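Local coordinates for SusD-like carbohydrate binding protein (Bacteroides vulgatus, PDB 3LEW), which probably binds carbohydrate at the outer membrane as a SusD-family protein, helping to take up glycans as nutrients, at residues Arg116-Gly119 and Gln120-Leu124; Ala222-Tyr225 and Ser226-Leu230; Phe331-Glu335 and Asn336-Asp340; Leu385-Gln388 and Asp389-Thr393; Asn482-Asp486 and His487-Ser491. All coordinates share one frame; numbering follows the deposited sequence.

Interaction 1 of 5, residues Arg116-Gly119 and Gln120-Leu124; sequences RIKG and QALAL
Arg-116 reaches one helical turn forward to Gln-120, and Arg-116 NH1 donates to Gln-120 OE1 over 2.9 Å with an N-H...O angle of 160°. The oxygen lies at the guanidinium edge, close to its plane, whereas the amide plane stands 84° to the guanidinium. CD of Arg-116 also comes to 3.3 Å from Gln-120 OE1, made possible by bends at chi2 and chi3 that turn the chain forward, toward the next turn of the helix. CG1 of Ile-117 lies over one guanidinium face, towards its rim. Underneath runs the i to i+4 pattern of helix 111-135, with Gln-120 N on Arg-116 O at 2.9 Å. Consistent with the TPR-like helical part of SusD-family proteins, this helix packs against helices 19-35, 81-103 and 170-187. One turn apart, the Lys-118 and Leu-122 side chains lie side by side, Lys-118 CG to Leu-122 CD1 4.2 Å. Further out, Glu-23 makes a salt bridge with Arg-116 NH1, while Tyr-192 OH and Ile-200 O accept from Gln-120 NE2 and so fix which way its amide is turned.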
loop_
_atom_site.group_PDB
_atom_site.type_symbol
_atom_site.label_atom_id
_atom_site.label_comp_id
_atom_site.label_asym_id
_atom_site.label_seq_id
_atom_site.Cartn_x
_atom_site.Cartn_y
_atom_site.Cartn_z
ATOM N N ARG A 116 20.362 3.790 17.103
ATOM C CA ARG A 116 19.804 3.947 15.768
ATOM C C ARG A 116 19.327 2.616 15.190
ATOM O O ARG A 116 18.230 2.554 14.603
ATOM C CB ARG A 116 20.835 4.614 14.866
ATOM C CG ARG A 116 20.352 4.918 13.475
ATOM C CD ARG A 116 20.737 3.825 12.497
ATOM N NE ARG A 116 22.178 3.645 12.399
ATOM C CZ ARG A 116 22.768 2.665 11.727
ATOM N NH1 ARG A 116 22.054 1.768 11.051
ATOM N NH2 ARG A 116 24.097 2.602 11.721
ATOM N N ILE A 117 20.132 1.562 15.373
ATOM C CA ILE A 117 19.768 0.217 14.930
ATOM C C ILE A 117 18.528 -0.318 15.692
ATOM O O ILE A 117 17.575 -0.849 15.077
ATOM C CB ILE A 117 20.940 -0.764 15.020
ATOM C CG1 ILE A 117 22.038 -0.354 14.018
ATOM C CG2 ILE A 117 20.478 -2.215 14.708
ATOM C CD1 ILE A 117 23.341 -1.033 14.238
ATOM N N LYS A 118 18.516 -0.105 17.007
ATOM C CA LYS A 118 17.335 -0.457 17.812
ATOM C C LYS A 118 16.092 0.267 17.303
ATOM O O LYS A 118 15.021 -0.341 17.123
ATOM C CB LYS A 118 17.603 -0.108 19.264
ATOM C CG LYS A 118 16.461 -0.439 20.226
ATOM C CD LYS A 118 16.844 -0.109 21.634
ATOM C CE LYS A 118 15.751 -0.537 22.582
ATOM N NZ LYS A 118 16.167 -0.424 24.035
ATOM N N GLY A 119 16.231 1.562 16.993
ATOM C CA GLY A 119 15.130 2.332 16.437
ATOM C C GLY A 119 14.630 1.818 15.098
ATOM O O GLY A 119 13.432 1.738 14.843
ATOM N N GLN A 120 15.568 1.441 14.243
ATOM C CA GLN A 120 15.210 0.921 12.948
ATOM C C GLN A 120 14.437 -0.440 13.052
ATOM O O GLN A 120 13.486 -0.689 12.290
ATOM C CB GLN A 120 16.439 0.807 12.050
ATOM C CG GLN A 120 16.965 2.170 11.552
ATOM C CD GLN A 120 18.254 2.078 10.783
ATOM O OE1 GLN A 120 19.157 1.270 11.121
ATOM N NE2 GLN A 120 18.395 2.961 9.772
ATOM N N ALA A 121 14.870 -1.296 13.966
ATOM C CA ALA A 121 14.202 -2.568 14.245
ATOM C C ALA A 121 12.797 -2.359 14.784
ATOM O O ALA A 121 11.857 -3.001 14.333
ATOM C CB ALA A 121 15.056 -3.434 15.199
ATOM N N LEU A 122 12.640 -1.400 15.686
ATOM C CA LEU A 122 11.306 -1.056 16.214
ATOM C C LEU A 122 10.397 -0.468 15.154
ATOM O O LEU A 122 9.206 -0.781 15.127
ATOM C CB LEU A 122 11.448 -0.065 17.396
ATOM C CG LEU A 122 11.937 -0.642 18.744
ATOM C CD1 LEU A 122 12.410 0.497 19.723
ATOM C CD2 LEU A 122 10.834 -1.527 19.417
ATOM N N ALA A 123 10.940 0.392 14.281
ATOM C CA ALA A 123 10.147 1.053 13.231
ATOM C C ALA A 123 9.649 0.018 12.218
ATOM O O ALA A 123 8.470 0.029 11.859
ATOM C CB ALA A 123 10.968 2.195 12.550
ATOM N N LEU A 124 10.526 -0.906 11.807
ATOM C CA LEU A 124 10.123 -1.982 10.882
ATOM C C LEU A 124 9.083 -2.875 11.546
ATOM O O LEU A 124 8.086 -3.250 10.920
ATOM C CB LEU A 124 11.320 -2.794 10.397
ATOM C CG LEU A 124 11.050 -3.911 9.340
ATOM C CD1 LEU A 124 10.311 -3.398 8.118
ATOM C CD2 LEU A 124 12.358 -4.559 8.935
#

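Interaction 2 of 5, residues Ala222-Tyr225 and Ser226-Leu230; sequences AKTY and SDKLL
Ser-226 and Ala-222 make the polar centre of this helical turn. Both N and OG of Ser-226 donate to Ala-222 O, at 3.0 Å and 2.6 Å respectively, and they arrive from opposite faces of the carbonyl plane. With chi1 at 57°, the hydroxyl sits between the backbone N and the carbonyl carbon, which turns it back onto the preceding turn. Plain i to i+4 bonds follow: Asp-227 N to Lys-223 O at 2.9 Å, then Lys-228 N to Thr-224 O and Leu-229 N to Tyr-225 O.

The ionic side chains are near but not paired. Lys-223 NZ stays 5.1 Å from Asp-227 OD2, and Asp-227 OD2 lies 3.7 Å from Lys-223 CG. Each charge has its partner outside: Asp-362 for the lysine, and Lys-357 and Asn-353 of helix 346-359 for the aspartate.

Apolar contact is thin. Thr-224 CG2 and Lys-228 CE lie side by side at 4.1 Å, pointing the same way.

Tyr-225 OH bonds to Glu-182. The chemistry implies that Ser-226 OG serves both its own helix, through Ala-222 O, and helix 346-359, through Asn-353, while Lys-223 and Asp-227 each take outside partners rather than each other.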
loop_
_atom_site.group_PDB
_atom_site.type_symbol
_atom_site.label_atom_id
_atom_site.label_comp_id
_atom_site.label_asym_id
_atom_site.label_seq_id
_atom_site.Cartn_x
_atom_site.Cartn_y
_atom_site.Cartn_z
ATOM N N ALA A 222 -1.653 12.192 14.462
ATOM C CA ALA A 222 -1.451 12.154 13.008
ATOM C C ALA A 222 -1.110 13.538 12.497
ATOM O O ALA A 222 -0.213 13.715 11.665
ATOM C CB ALA A 222 -2.712 11.604 12.281
ATOM N N LYS A 223 -1.831 14.527 13.005
ATOM C CA LYS A 223 -1.533 15.942 12.683
ATOM C C LYS A 223 -0.130 16.336 13.161
ATOM O O LYS A 223 0.631 16.994 12.428
ATOM C CB LYS A 223 -2.593 16.857 13.320
ATOM C CG LYS A 223 -2.180 18.353 13.410
ATOM C CD LYS A 223 -3.238 19.227 14.001
ATOM C CE LYS A 223 -2.742 20.663 14.244
ATOM N NZ LYS A 223 -3.844 21.580 14.675
ATOM N N THR A 224 0.199 15.979 14.392
ATOM C CA THR A 224 1.491 16.372 14.995
ATOM C C THR A 224 2.663 15.811 14.217
ATOM O O THR A 224 3.605 16.545 13.847
ATOM C CB THR A 224 1.593 15.923 16.460
ATOM O OG1 THR A 224 0.625 16.646 17.222
ATOM C CG2 THR A 224 3.005 16.168 17.030
ATOM N N TYR A 225 2.602 14.523 13.904
ATOM C CA TYR A 225 3.723 13.893 13.243
ATOM C C TYR A 225 3.801 14.317 11.768
ATOM O O TYR A 225 4.895 14.503 11.233
ATOM C CB TYR A 225 3.674 12.389 13.417
ATOM C CG TYR A 225 3.785 11.923 14.866
ATOM C CD1 TYR A 225 4.848 12.322 15.664
ATOM C CD2 TYR A 225 2.837 11.072 15.416
ATOM C CE1 TYR A 225 4.947 11.900 16.991
ATOM C CE2 TYR A 225 2.930 10.637 16.732
ATOM C CZ TYR A 225 3.972 11.047 17.512
ATOM O OH TYR A 225 4.106 10.657 18.852
ATOM N N SER A 226 2.658 14.459 11.082
ATOM C CA SER A 226 2.710 14.877 9.665
ATOM C C SER A 226 3.117 16.357 9.536
ATOM O O SER A 226 3.820 16.722 8.573
ATOM C CB SER A 226 1.380 14.559 8.957
ATOM O OG SER A 226 0.281 15.177 9.593
ATOM N N ASP A 227 2.680 17.213 10.459
ATOM C CA ASP A 227 3.187 18.588 10.504
ATOM C C ASP A 227 4.738 18.596 10.621
ATOM O O ASP A 227 5.423 19.336 9.910
ATOM C CB ASP A 227 2.592 19.354 11.707
ATOM C CG ASP A 227 1.224 20.027 11.419
ATOM O OD1 ASP A 227 0.761 20.144 10.255
ATOM O OD2 ASP A 227 0.629 20.514 12.416
ATOM N N LYS A 228 5.283 17.805 11.541
ATOM C CA LYS A 228 6.765 17.738 11.740
ATOM C C LYS A 228 7.457 17.325 10.464
ATOM O O LYS A 228 8.482 17.894 10.104
ATOM C CB LYS A 228 7.122 16.734 12.846
ATOM C CG LYS A 228 6.870 17.234 14.276
ATOM C CD LYS A 228 7.103 16.146 15.386
ATOM C CE LYS A 228 7.064 16.726 16.824
ATOM N NZ LYS A 228 8.376 17.298 17.216
ATOM N N LEU A 229 6.906 16.304 9.792
ATOM C CA LEU A 229 7.449 15.791 8.525
ATOM C C LEU A 229 7.422 16.888 7.465
ATOM O O LEU A 229 8.474 17.234 6.880
ATOM C CB LEU A 229 6.731 14.526 8.077
ATOM C CG LEU A 229 7.468 13.748 6.974
ATOM C CD1 LEU A 229 7.023 12.302 6.876
ATOM C CD2 LEU A 229 7.371 14.434 5.597
ATOM N N LEU A 230 6.282 17.544 7.300
ATOM C CA LEU A 230 6.191 18.563 6.253
ATOM C C LEU A 230 7.067 19.783 6.524
ATOM O O LEU A 230 7.501 20.451 5.561
ATOM C CB LEU A 230 4.744 18.984 6.042
ATOM C CG LEU A 230 3.796 17.936 5.476
ATOM C CD1 LEU A 230 2.314 18.389 5.548
ATOM C CD2 LEU A 230 4.199 17.550 4.035
#

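Interaction 3 of 5, residues Phe331-Glu335 and Asn336-Asp340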
loop_
_atom_site.group_PDB
_atom_site.type_symbol
_atom_site.label_atom_id
_atom_site.label_comp_id
_atom_site.label_asym_id
_atom_site.label_seq_id
_atom_site.Cartn_x
_atom_site.Cartn_y
_atom_site.Cartn_z
ATOM N N PHE A 331 8.112 -0.134 -16.429
ATOM C CA PHE A 331 9.450 -0.660 -16.217
ATOM C C PHE A 331 10.493 0.422 -16.494
ATOM O O PHE A 331 10.396 1.198 -17.450
ATOM C CB PHE A 331 9.728 -1.852 -17.168
ATOM C CG PHE A 331 9.234 -3.197 -16.656
ATOM C CD1 PHE A 331 9.996 -3.926 -15.761
ATOM C CD2 PHE A 331 8.011 -3.747 -17.094
ATOM C CE1 PHE A 331 9.566 -5.150 -15.312
ATOM C CE2 PHE A 331 7.582 -4.954 -16.629
ATOM C CZ PHE A 331 8.372 -5.677 -15.761
ATOM N N ARG A 332 11.500 0.472 -15.644
ATOM C CA ARG A 332 12.662 1.336 -15.869
ATOM C C ARG A 332 13.563 0.754 -16.936
ATOM O O ARG A 332 13.960 1.446 -17.881
ATOM C CB ARG A 332 13.421 1.584 -14.571
ATOM C CG ARG A 332 14.564 2.560 -14.758
ATOM C CD ARG A 332 15.245 2.847 -13.449
ATOM N NE ARG A 332 16.178 1.764 -13.066
ATOM C CZ ARG A 332 16.039 0.962 -12.011
ATOM N NH1 ARG A 332 14.999 1.041 -11.243
ATOM N NH2 ARG A 332 16.958 0.067 -11.725
ATOM N N ASP A 333 13.847 -0.543 -16.825
ATOM C CA ASP A 333 14.707 -1.255 -17.774
ATOM C C ASP A 333 13.891 -2.457 -18.241
ATOM O O ASP A 333 13.722 -3.408 -17.496
ATOM C CB ASP A 333 16.008 -1.685 -17.056
ATOM C CG ASP A 333 16.977 -2.422 -17.960
ATOM O OD1 ASP A 333 16.552 -2.918 -19.047
ATOM O OD2 ASP A 333 18.178 -2.512 -17.557
ATOM N N ILE A 334 13.329 -2.404 -19.449
ATOM C CA ILE A 334 12.384 -3.456 -19.860
ATOM C C ILE A 334 13.133 -4.746 -20.268
ATOM O O ILE A 334 12.702 -5.839 -19.948
ATOM C CB ILE A 334 11.439 -2.974 -20.974
ATOM C CG1 ILE A 334 10.396 -4.047 -21.311
ATOM C CG2 ILE A 334 12.248 -2.600 -22.213
ATOM C CD1 ILE A 334 9.540 -4.514 -20.138
ATOM N N GLU A 335 14.300 -4.613 -20.871
ATOM C CA GLU A 335 15.080 -5.788 -21.274
ATOM C C GLU A 335 15.523 -6.619 -20.055
ATOM O O GLU A 335 15.579 -7.837 -20.134
ATOM C CB GLU A 335 16.339 -5.334 -21.989
ATOM C CG GLU A 335 16.049 -4.696 -23.324
ATOM C CD GLU A 335 17.270 -3.984 -23.854
ATOM O OE1 GLU A 335 17.601 -2.916 -23.292
ATOM O OE2 GLU A 335 17.892 -4.500 -24.812
ATOM N N ASN A 336 15.907 -5.939 -18.982
ATOM C CA ASN A 336 16.395 -6.598 -17.760
ATOM C C ASN A 336 15.352 -6.641 -16.668
ATOM O O ASN A 336 15.610 -7.161 -15.569
ATOM C CB ASN A 336 17.678 -5.925 -17.295
ATOM C CG ASN A 336 18.747 -5.995 -18.346
ATOM O OD1 ASN A 336 19.040 -7.070 -18.819
ATOM N ND2 ASN A 336 19.290 -4.864 -18.759
ATOM N N GLN A 337 14.156 -6.155 -16.994
ATOM C CA GLN A 337 12.968 -6.234 -16.125
ATOM C C GLN A 337 13.197 -5.640 -14.732
ATOM O O GLN A 337 13.085 -6.322 -13.721
ATOM C CB GLN A 337 12.439 -7.675 -16.069
ATOM C CG GLN A 337 12.024 -8.221 -17.429
ATOM C CD GLN A 337 11.557 -9.668 -17.397
ATOM O OE1 GLN A 337 11.065 -10.188 -16.360
ATOM N NE2 GLN A 337 11.700 -10.325 -18.526
ATOM N N LEU A 338 13.551 -4.356 -14.694
ATOM C CA LEU A 338 13.781 -3.660 -13.439
ATOM C C LEU A 338 12.820 -2.495 -13.292
ATOM O O LEU A 338 12.569 -1.752 -14.225
ATOM C CB LEU A 338 15.211 -3.098 -13.358
ATOM C CG LEU A 338 16.374 -4.088 -13.462
ATOM C CD1 LEU A 338 17.709 -3.304 -13.330
ATOM C CD2 LEU A 338 16.254 -5.152 -12.377
ATOM N N GLY A 339 12.318 -2.337 -12.080
ATOM C CA GLY A 339 11.552 -1.146 -11.684
ATOM C C GLY A 339 11.459 -1.092 -10.194
ATOM O O GLY A 339 11.160 -2.102 -9.563
ATOM N N ASP A 340 11.689 0.091 -9.602
ATOM C CA ASP A 340 11.723 0.222 -8.150
ATOM C C ASP A 340 10.297 0.300 -7.590
ATOM O O ASP A 340 9.363 0.714 -8.271
ATOM C CB ASP A 340 12.526 1.453 -7.688
ATOM C CG ASP A 340 14.015 1.412 -8.093
ATOM O OD1 ASP A 340 14.509 0.382 -8.650
ATOM O OD2 ASP A 340 14.721 2.442 -7.836
HETATM O O HOH W 1 12.099 -8.265 -20.953
#
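The Phe-331 ring presents its edge to Leu-338 O, with Phe-331 CD1 3.7 Å from that oxygen, while its CE1 comes equally near Gln-337 CA. The guanidinium of Arg-332 has Leu-338 CB over one face and Asp-340 OD1 at its edge. Arg-332 NH1 forms a salt bridge of 2.7 Å to Asp-340 OD1, meeting the oxygen from well above the carboxylate plane; the two flat groups are 68° apart. A bend at chi3 (79°) swings the guanidinium across Leu-338 towards this acid.

Within the loop that runs from strand 321-326 to strand 341-345 the chain makes a small hairpin-like turn, Asp-333 and Leu-338 forming a single antiparallel hydrogen-bonded bridge. Leu-338 O accepts from both Arg-332 N and Asp-333 N, a classic beta bulge, and Gln-337 and Leu-338 both facing Asp-333 make a G1 bulge.

At the turn, Asp-333 holds Asn-336 twice: OD1 takes its backbone N at 3.1 Å, and OD2 takes ND2 at 2.9 Å on the syn side, nearly straight at 169°. A water joins Ile-334 O to Gln-337 NE2. Around the loop, Gln-260 and Asn-247 add partners for Arg-332 and Asp-340, and Gln-337 OE1 bonds to His-272, whose ring also meets Phe-331.

Interaction 4 of 5, residues Leu385-Gln388 and Asp389-Thr393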
loop_
_atom_site.group_PDB
_atom_site.type_symbol
_atom_site.label_atom_id
_atom_site.label_comp_id
_atom_site.label_asym_id
_atom_site.label_seq_id
_atom_site.Cartn_x
_atom_site.Cartn_y
_atom_site.Cartn_z
ATOM N N LEU A 385 -16.784 23.182 2.818
ATOM C CA LEU A 385 -17.557 21.972 2.872
ATOM C C LEU A 385 -17.834 21.593 4.330
ATOM O O LEU A 385 -17.074 21.950 5.239
ATOM C CB LEU A 385 -16.752 20.873 2.172
ATOM C CG LEU A 385 -16.414 21.210 0.736
ATOM C CD1 LEU A 385 -15.378 20.205 0.165
ATOM C CD2 LEU A 385 -17.722 21.219 -0.072
ATOM N N SER A 386 -18.910 20.848 4.553
ATOM C CA SER A 386 -19.106 20.193 5.845
ATOM C C SER A 386 -17.890 19.294 6.092
ATOM O O SER A 386 -17.179 18.924 5.130
ATOM C CB SER A 386 -20.368 19.346 5.831
ATOM O OG SER A 386 -20.241 18.257 4.928
ATOM N N GLN A 387 -17.652 18.970 7.361
ATOM C CA GLN A 387 -16.573 18.053 7.730
ATOM C C GLN A 387 -16.743 16.762 6.913
ATOM O O GLN A 387 -15.760 16.272 6.336
ATOM C CB GLN A 387 -16.582 17.775 9.244
ATOM C CG GLN A 387 -15.513 16.788 9.705
ATOM C CD GLN A 387 -15.720 16.285 11.145
ATOM O OE1 GLN A 387 -16.698 15.599 11.433
ATOM N NE2 GLN A 387 -14.811 16.639 12.041
ATOM N N GLN A 388 -17.971 16.235 6.818
ATOM C CA GLN A 388 -18.171 14.984 6.077
ATOM C C GLN A 388 -17.837 15.124 4.576
ATOM O O GLN A 388 -17.200 14.234 4.015
ATOM C CB GLN A 388 -19.591 14.425 6.240
ATOM C CG GLN A 388 -19.789 13.007 5.649
ATOM C CD GLN A 388 -18.836 11.921 6.226
ATOM O OE1 GLN A 388 -18.415 11.969 7.406
ATOM N NE2 GLN A 388 -18.482 10.931 5.372
ATOM N N ASP A 389 -18.274 16.213 3.941
ATOM C CA ASP A 389 -17.990 16.435 2.512
ATOM C C ASP A 389 -16.497 16.711 2.269
ATOM O O ASP A 389 -15.967 16.319 1.234
ATOM C CB ASP A 389 -18.816 17.587 1.925
ATOM C CG ASP A 389 -20.289 17.213 1.700
ATOM O OD1 ASP A 389 -20.626 16.002 1.724
ATOM O OD2 ASP A 389 -21.086 18.155 1.506
ATOM N N LEU A 390 -15.841 17.376 3.213
ATOM C CA LEU A 390 -14.380 17.598 3.131
ATOM C C LEU A 390 -13.660 16.280 3.227
ATOM O O LEU A 390 -12.788 15.994 2.404
ATOM C CB LEU A 390 -13.884 18.534 4.232
ATOM C CG LEU A 390 -12.372 18.815 4.176
ATOM C CD1 LEU A 390 -11.921 19.396 2.810
ATOM C CD2 LEU A 390 -12.018 19.737 5.373
ATOM N N LEU A 391 -14.034 15.437 4.192
ATOM C CA LEU A 391 -13.477 14.087 4.241
ATOM C C LEU A 391 -13.672 13.321 2.942
ATOM O O LEU A 391 -12.730 12.701 2.433
ATOM C CB LEU A 391 -14.040 13.301 5.425
ATOM C CG LEU A 391 -13.572 13.735 6.783
ATOM C CD1 LEU A 391 -14.437 13.060 7.879
ATOM C CD2 LEU A 391 -12.081 13.414 6.947
ATOM N N GLU A 392 -14.872 13.359 2.357
ATOM C CA GLU A 392 -15.073 12.617 1.112
ATOM C C GLU A 392 -14.218 13.174 -0.034
ATOM O O GLU A 392 -13.757 12.413 -0.875
ATOM C CB GLU A 392 -16.551 12.534 0.742
ATOM C CG GLU A 392 -17.290 11.631 1.704
ATOM C CD GLU A 392 -18.787 11.618 1.513
ATOM O OE1 GLU A 392 -19.260 11.894 0.379
ATOM O OE2 GLU A 392 -19.480 11.317 2.517
ATOM N N THR A 393 -13.998 14.468 -0.039
ATOM C CA THR A 393 -13.163 15.131 -1.057
ATOM C C THR A 393 -11.691 14.724 -0.898
ATOM O O THR A 393 -10.979 14.481 -1.884
ATOM C CB THR A 393 -13.355 16.674 -1.005
ATOM O OG1 THR A 393 -14.753 16.966 -1.182
ATOM C CG2 THR A 393 -12.573 17.356 -2.105
HETATM O O HOH W 2 -20.948 20.505 2.432
#
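A chi1 of 66° places Ser-386 OG between its backbone N and carbonyl carbon, from where it accepts the N-H of Asp-389 at 3.0 Å. Two residues on, Gln-388 has CG anti to the backbone N but bends at chi2 (57°), bringing its amide alongside the helix towards Glu-392. Gln-388 NE2 donates to Glu-392 OE2 at 3.0 Å, but Glu-392 has two conformers, so this bond is doubtful as a lasting tie. Ser-386 is thus the N-cap of helix 387-401, and its carbonyl begins the i to i+4 series by accepting from Leu-390 N at 2.8 Å. A water bridges Ser-386 N and Asp-389 OD2 beside the cap. The Leu-385 side chain, just before the cap, lies across Thr-393 at about a right angle, Leu-385 CD1 3.6 Å from Thr-393 OG1, with its CB against Leu-390 CB, while the threonine hydroxyl donates to Asp-389 O. Inward, Leu-390 and Leu-391 pack on helix 346-359, and Leu-390 and Thr-393 reach helix 365-376.

Interaction 5 of 5, residues Asn482-Asp486 and His487-Ser491; sequences NLYKD and HPKLS
Tyr-484 and Lys-489 form the tight part of this contact. CB of Lys-489 sits 3.6 Å from the centroid of the Tyr-484 ring, only 11° off its normal, a CH-pi contact squarely over one face. Leu-483 CG covers the opposite face, so the ring is sandwiched between two aliphatic groups. The lysine chain, extended beyond CG, then runs over the ring towards its hydroxyl, Lys-489 CD coming to 3.8 Å from Tyr-484 OH. The charged end goes further, to Glu-477, which pairs with Lys-489 NZ and also bonds to Tyr-484 OH; one carboxylate thus gathers the polar tips of both side chains. At the ring edge lies His-487 O, which also receives a CA-H...O contact of 3.5 Å from Tyr-484 CA.

The other side is looser and more exposed. Asp-486 CB lies over the His-487 ring, but at 4.2 Å from its centroid and 28° off the normal. No direct hydrogen bond joins the two segments here; a water does the work, donating to Leu-483 O at 2.8 Å and accepting from His-487 N at 3.0 Å. Strand 147-149 touches both Tyr-484 and His-487 through Val-147.

The arrangement is an irregular loop near the C-terminus, following helix 474-479: a type I beta turn from Asn-482 to Lys-485, then a CH-pi contact in which the Tyr-484 ring has aliphatic groups over both faces.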
loop_
_atom_site.group_PDB
_atom_site.type_symbol
_atom_site.label_atom_id
_atom_site.label_comp_id
_atom_site.label_asym_id
_atom_site.label_seq_id
_atom_site.Cartn_x
_atom_site.Cartn_y
_atom_site.Cartn_z
ATOM N N ASN A 482 -4.408 -21.572 21.172
ATOM C CA ASN A 482 -4.992 -20.490 21.970
ATOM C C ASN A 482 -5.405 -19.238 21.175
ATOM O O ASN A 482 -5.706 -18.179 21.758
ATOM C CB ASN A 482 -3.961 -20.085 23.007
ATOM C CG ASN A 482 -3.576 -21.250 23.937
ATOM O OD1 ASN A 482 -2.396 -21.576 24.059
ATOM N ND2 ASN A 482 -4.551 -21.886 24.535
ATOM N N LEU A 483 -5.378 -19.353 19.843
ATOM C CA LEU A 483 -5.514 -18.217 18.957
ATOM C C LEU A 483 -6.692 -17.296 19.302
ATOM O O LEU A 483 -6.532 -16.072 19.340
ATOM C CB LEU A 483 -5.666 -18.734 17.520
ATOM C CG LEU A 483 -5.736 -17.730 16.392
ATOM C CD1 LEU A 483 -4.511 -16.823 16.354
ATOM C CD2 LEU A 483 -5.936 -18.520 15.068
ATOM N N TYR A 484 -7.876 -17.892 19.547
ATOM C CA TYR A 484 -9.114 -17.130 19.728
ATOM C C TYR A 484 -9.561 -17.107 21.183
ATOM O O TYR A 484 -10.745 -16.895 21.475
ATOM C CB TYR A 484 -10.241 -17.726 18.860
ATOM C CG TYR A 484 -9.947 -17.638 17.386
ATOM C CD1 TYR A 484 -9.790 -16.407 16.776
ATOM C CD2 TYR A 484 -9.774 -18.785 16.602
ATOM C CE1 TYR A 484 -9.498 -16.302 15.409
ATOM C CE2 TYR A 484 -9.475 -18.697 15.222
ATOM C CZ TYR A 484 -9.329 -17.468 14.646
ATOM O OH TYR A 484 -9.053 -17.373 13.286
ATOM N N LYS A 485 -8.631 -17.350 22.093
ATOM C CA LYS A 485 -8.963 -17.400 23.499
ATOM C C LYS A 485 -9.499 -16.072 24.068
ATOM O O LYS A 485 -10.463 -16.095 24.867
ATOM C CB LYS A 485 -7.753 -17.835 24.306
ATOM C CG LYS A 485 -8.063 -18.154 25.748
ATOM C CD LYS A 485 -6.758 -18.447 26.511
ATOM C CE LYS A 485 -7.010 -18.726 27.995
ATOM N NZ LYS A 485 -5.723 -18.764 28.773
ATOM N N ASP A 486 -8.874 -14.962 23.705
ATOM C CA ASP A 486 -9.211 -13.659 24.278
ATOM C C ASP A 486 -10.238 -12.911 23.417
ATOM O O ASP A 486 -11.070 -12.154 23.946
ATOM C CB ASP A 486 -7.967 -12.808 24.476
ATOM C CG ASP A 486 -7.028 -13.369 25.525
ATOM O OD1 ASP A 486 -7.475 -14.111 26.413
ATOM O OD2 ASP A 486 -5.839 -13.060 25.446
ATOM N N HIS A 487 -10.150 -13.101 22.100
ATOM C CA HIS A 487 -11.039 -12.428 21.137
ATOM C C HIS A 487 -11.500 -13.467 20.134
ATOM O O HIS A 487 -10.689 -14.066 19.439
ATOM C CB HIS A 487 -10.281 -11.296 20.454
ATOM C CG HIS A 487 -9.724 -10.305 21.425
ATOM N ND1 HIS A 487 -10.532 -9.451 22.158
ATOM C CD2 HIS A 487 -8.449 -10.083 21.849
ATOM C CE1 HIS A 487 -9.770 -8.740 22.980
ATOM N NE2 HIS A 487 -8.505 -9.106 22.816
ATOM N N PRO A 488 -12.821 -13.684 20.033
ATOM C CA PRO A 488 -13.285 -14.756 19.177
ATOM C C PRO A 488 -13.192 -14.478 17.670
ATOM O O PRO A 488 -13.235 -13.336 17.226
ATOM C CB PRO A 488 -14.767 -14.886 19.551
ATOM C CG PRO A 488 -15.150 -13.488 19.984
ATOM C CD PRO A 488 -13.926 -13.053 20.784
ATOM N N LYS A 489 -13.076 -15.558 16.910
ATOM C CA LYS A 489 -13.098 -15.492 15.482
ATOM C C LYS A 489 -14.427 -14.851 15.071
ATOM O O LYS A 489 -15.474 -15.116 15.676
ATOM C CB LYS A 489 -13.001 -16.928 14.902
ATOM C CG LYS A 489 -12.994 -17.025 13.399
ATOM C CD LYS A 489 -12.702 -18.467 12.962
ATOM C CE LYS A 489 -12.575 -18.617 11.487
ATOM N NZ LYS A 489 -12.159 -19.995 11.137
ATOM N N LEU A 490 -14.394 -14.013 14.050
ATOM C CA LEU A 490 -15.614 -13.315 13.627
ATOM C C LEU A 490 -16.673 -14.320 13.185
ATOM O O LEU A 490 -16.366 -15.297 12.446
ATOM C CB LEU A 490 -15.309 -12.333 12.490
ATOM C CG LEU A 490 -14.386 -11.159 12.761
ATOM C CD1 LEU A 490 -14.365 -10.248 11.508
ATOM C CD2 LEU A 490 -14.800 -10.357 14.032
ATOM N N SER A 491 -17.918 -14.100 13.634
ATOM C CA SER A 491 -19.030 -14.993 13.352
ATOM C C SER A 491 -19.516 -14.923 11.924
ATOM O O SER A 491 -20.403 -15.675 11.553
ATOM C CB SER A 491 -20.237 -14.657 14.256
ATOM O OG SER A 491 -19.841 -14.769 15.622
HETATM O O HOH W 3 -7.517 -14.209 21.189
#

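How the interactions relate
Interactions 1 and 2 each join successive turns of one helix, and interaction 4 the start of another; interactions 3 and 5 fold loops back on themselves. Burial falls from interaction 1, which is buried, through the partly buried interactions 2 and 3 to the surface contacts 4 and 5. Helix 346-359 is shared, since it packs against the helices of both interaction 2 and interaction 4, whose centres are about 21 Å apart. The chemistry changes with place: an arginine-glutamine bond in the buried interaction 1, a serine hydroxyl bonded to its own helix's backbone in interaction 2, a doubly bulged turn with a salt bridge in interaction 3, a capping serine in interaction 4, and aliphatic-aromatic packing plus a bridging water in interaction 5.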